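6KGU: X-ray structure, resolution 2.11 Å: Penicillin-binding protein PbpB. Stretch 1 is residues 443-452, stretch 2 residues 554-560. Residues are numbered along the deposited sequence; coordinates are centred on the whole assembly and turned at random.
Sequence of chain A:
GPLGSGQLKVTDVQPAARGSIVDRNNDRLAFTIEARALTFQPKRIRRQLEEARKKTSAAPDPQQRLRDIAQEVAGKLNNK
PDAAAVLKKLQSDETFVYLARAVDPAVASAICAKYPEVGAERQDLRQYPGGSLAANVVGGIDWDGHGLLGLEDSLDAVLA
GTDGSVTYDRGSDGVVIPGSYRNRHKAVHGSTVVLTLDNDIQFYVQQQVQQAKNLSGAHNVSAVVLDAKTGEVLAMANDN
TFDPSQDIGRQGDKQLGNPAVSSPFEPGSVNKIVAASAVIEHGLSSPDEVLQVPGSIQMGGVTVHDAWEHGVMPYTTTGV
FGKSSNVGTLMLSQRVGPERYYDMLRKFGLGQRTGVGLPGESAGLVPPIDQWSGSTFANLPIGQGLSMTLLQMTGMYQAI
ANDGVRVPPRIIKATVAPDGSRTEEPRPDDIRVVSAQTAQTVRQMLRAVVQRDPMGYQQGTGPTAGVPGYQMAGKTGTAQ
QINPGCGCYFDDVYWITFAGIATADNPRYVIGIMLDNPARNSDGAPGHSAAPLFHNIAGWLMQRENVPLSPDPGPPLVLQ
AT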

# COMPACT_ATOMS: atom_id res chain seq x y z
N ARG A 443 -2.75 -16.98 1.96
CA ARG A 443 -1.32 -16.68 2.15
C ARG A 443 -0.44 -17.78 1.58
O ARG A 443 0.56 -17.50 0.91
N GLN A 444 -0.77 -19.04 1.88
CA GLN A 444 0.03 -20.14 1.35
C GLN A 444 -0.03 -20.19 -0.17
O GLN A 444 1.00 -20.36 -0.83
N MET A 445 -1.23 -20.02 -0.74
CA MET A 445 -1.39 -20.00 -2.19
C MET A 445 -0.51 -18.93 -2.83
O MET A 445 0.13 -19.18 -3.85
N LEU A 446 -0.52 -17.72 -2.27
CA LEU A 446 0.24 -16.63 -2.88
C LEU A 446 1.75 -16.81 -2.73
O LEU A 446 2.51 -16.01 -3.30
N ARG A 447 2.21 -17.83 -2.00
CA ARG A 447 3.61 -18.22 -2.08
C ARG A 447 3.98 -18.68 -3.49
O ARG A 447 5.14 -18.56 -3.90
N ALA A 448 3.01 -19.19 -4.25
CA ALA A 448 3.29 -19.65 -5.60
C ALA A 448 3.76 -18.52 -6.51
O ALA A 448 4.52 -18.75 -7.45
N VAL A 449 3.31 -17.29 -6.23
CA VAL A 449 3.67 -16.16 -7.08
C VAL A 449 5.18 -15.93 -7.06
O VAL A 449 5.77 -15.55 -8.09
N VAL A 450 5.84 -16.17 -5.93
CA VAL A 450 7.27 -15.91 -5.83
C VAL A 450 8.10 -17.18 -6.00
O VAL A 450 9.31 -17.16 -5.80
N GLN A 451 7.46 -18.28 -6.39
CA GLN A 451 8.18 -19.54 -6.55
C GLN A 451 8.90 -19.58 -7.90
O GLN A 451 8.33 -19.25 -8.94
N ARG A 452 10.14 -20.02 -7.85
CA ARG A 452 11.02 -20.12 -9.01
C ARG A 452 11.00 -21.55 -9.55
O ARG A 452 10.95 -22.51 -8.78
N GLY A 554 8.30 -25.92 2.59
CA GLY A 554 8.12 -27.35 2.39
C GLY A 554 8.44 -27.84 0.98
O GLY A 554 9.50 -27.51 0.43
N PRO A 555 7.55 -28.63 0.39
CA PRO A 555 7.73 -29.06 -1.00
C PRO A 555 7.21 -28.00 -1.96
O PRO A 555 6.40 -27.15 -1.57
N PRO A 556 7.66 -28.01 -3.22
CA PRO A 556 7.23 -26.96 -4.16
C PRO A 556 5.73 -27.00 -4.42
O PRO A 556 5.13 -28.07 -4.55
N LEU A 557 5.12 -25.83 -4.48
CA LEU A 557 3.70 -25.74 -4.80
C LEU A 557 3.49 -26.13 -6.26
O LEU A 557 4.34 -25.89 -7.12
N VAL A 558 2.34 -26.73 -6.54
CA VAL A 558 1.98 -27.12 -7.89
C VAL A 558 1.02 -26.10 -8.47
O VAL A 558 -0.11 -25.94 -7.99
N LEU A 559 1.47 -25.42 -9.53
CA LEU A 559 0.69 -24.43 -10.26
C LEU A 559 0.06 -25.01 -11.52
O LEU A 559 -0.96 -24.49 -11.99
N GLN A 560 0.67 -26.06 -12.06
CA GLN A 560 0.25 -26.65 -13.32
C GLN A 560 0.36 -28.16 -13.16
O GLN A 560 1.43 -28.67 -12.81

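Residues 554-560 run as a mostly extended segment, without regular helix or strand, past residues 443-452, which begin as helix, more than a hundred residues earlier in the chain, and together they bury 376 Å² of surface. At the start of the segment Gly554, which has no side chain, lies beside the guanidinium of Arg447. Gly554 N is 3.9 Å from Arg447 NH2, at the edge of the group and near its plane, a contact rather than a hydrogen bond. The arginine side chain (chi1 m, chi2 t, chi3 p) is steadied from within its own stretch, where Arg447 NH1 donates to Gln444 OE1 at 2.8 Å.

Pro555 points away and makes no contact. Pro556, whose CA-to-CB bond points sideways, touches the amide end of Gln451: Gln451 OE1 is 3.6 Å from Pro556 CA and 4.0 Å from Pro556 CB.

Leu557 is the centre of the interface, with the largest covered area of any residue in either stretch. Its backbone is held at both polar ends by one side chain. Gln451 points toward the segment and extends through chi1 t and chi2 t, so that its carboxamide lies alongside the Leu557 main chain; Leu557 N donates to Gln451 OE1 at 3.0 Å, and Gln451 NE2 donates to Leu557 O at 2.9 Å with a straighter angle of 161°. A single amide thus serves as acceptor and donor to the same residue, much as a neighbouring strand would. The NE2 group also has a hydrogen bond elsewhere in the structure.

The Leu557 side chain, in the m,p rotamer, points toward the first stretch and places CD2 against its backbone. Leu557 CD2 is 3.3 Å from Gln444 O and 3.6 Å from Ala448 N, and it packs 3.9 Å from Ala448 CB and 4.0 Å from Arg447 CB. Ala448 CB points toward the segment, and the chains are nearest here, with CA of Ala448 and CA of Leu557 6.2 Å apart. The other methyl turns to the glutamine, Leu557 CD1 lying 3.2 Å from Gln451 OE1.

Val558 (chi1 t) points away, as the alternation of an extended chain would suggest, and Leu559 points back in. Also m,p, Leu559 brings CD1 to 3.8 Å from Ala448 CB and 3.7 Å from Gln451 NE2, so that Ala448 CB is in apolar contact with both leucines. Gln560, out of reach of the first stretch, ends the segment.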

# COMPACT_ATOMS: atom_id res chain seq x y z
CB ARG A 443 -1.00 -16.51 3.65
CG ARG A 443 -1.58 -15.29 4.32
CD ARG A 443 -0.80 -14.92 5.59
NE ARG A 443 -0.70 -15.98 6.60
CZ ARG A 443 -1.53 -16.11 7.63
NH1 ARG A 443 -2.57 -15.30 7.77
NH2 ARG A 443 -1.35 -17.08 8.51
CB GLN A 444 -0.43 -21.47 1.96
CG GLN A 444 0.01 -21.66 3.41
CD GLN A 444 1.53 -21.67 3.57
OE1 GLN A 444 2.25 -22.26 2.77
NE2 GLN A 444 2.01 -21.00 4.60
CB MET A 445 -2.85 -19.74 -2.57
CG MET A 445 -3.68 -20.97 -2.86
SD MET A 445 -5.16 -20.60 -3.85
CE MET A 445 -5.94 -19.34 -2.84
CB LEU A 446 -0.22 -15.29 -2.30
CG LEU A 446 -1.67 -14.89 -2.63
CD1 LEU A 446 -2.04 -13.55 -2.00
CD2 LEU A 446 -1.90 -14.86 -4.14
CB ARG A 447 3.93 -19.35 -1.09
CG ARG A 447 3.92 -18.93 0.38
CD ARG A 447 4.14 -20.15 1.29
NE ARG A 447 5.45 -20.76 1.09
CZ ARG A 447 5.81 -21.95 1.58
NH1 ARG A 447 4.96 -22.69 2.30
NH2 ARG A 447 7.03 -22.42 1.34
CB ALA A 448 2.04 -20.31 -6.20
CB VAL A 449 2.90 -14.90 -6.62
CG1 VAL A 449 3.53 -13.62 -7.20
CG2 VAL A 449 1.41 -15.02 -7.00
CB VAL A 450 7.63 -15.22 -4.50
CG1 VAL A 450 6.80 -13.94 -4.34
CG2 VAL A 450 7.40 -16.16 -3.32
CB GLN A 451 7.24 -20.73 -6.43
CG GLN A 451 7.89 -22.07 -6.77
CD GLN A 451 7.02 -23.24 -6.34
OE1 GLN A 451 6.86 -23.50 -5.15
NE2 GLN A 451 6.43 -23.93 -7.31
CB ARG A 452 12.44 -19.70 -8.61
CG ARG A 452 13.34 -19.31 -9.76
CD ARG A 452 14.68 -18.71 -9.30
NE ARG A 452 14.62 -17.27 -9.04
CZ ARG A 452 14.45 -16.33 -9.97
NH1 ARG A 452 14.28 -16.68 -11.24
NH2 ARG A 452 14.43 -15.05 -9.64
CB PRO A 555 6.90 -30.35 -1.08
CG PRO A 555 5.80 -30.13 -0.08
CD PRO A 555 6.35 -29.22 1.01
CB PRO A 556 8.02 -27.29 -5.44
CG PRO A 556 9.16 -28.16 -5.00
CD PRO A 556 8.67 -28.92 -3.80
CB LEU A 557 3.17 -24.33 -4.54
CG LEU A 557 3.28 -23.72 -3.13
CD1 LEU A 557 4.71 -23.28 -2.76
CD2 LEU A 557 2.35 -22.53 -2.97
CB VAL A 558 1.38 -28.53 -7.95
CG1 VAL A 558 1.01 -28.85 -9.38
CG2 VAL A 558 2.37 -29.56 -7.38
CB LEU A 559 1.58 -23.25 -10.68
CG LEU A 559 2.18 -22.30 -9.62
CD1 LEU A 559 3.13 -23.02 -8.66
CD2 LEU A 559 2.89 -21.13 -10.32
CB GLN A 560 1.13 -26.15 -14.46
CG GLN A 560 0.69 -26.50 -15.84
CD GLN A 560 1.65 -25.94 -16.88
OE1 GLN A 560 2.08 -24.79 -16.80
NE2 GLN A 560 2.02 -26.77 -17.85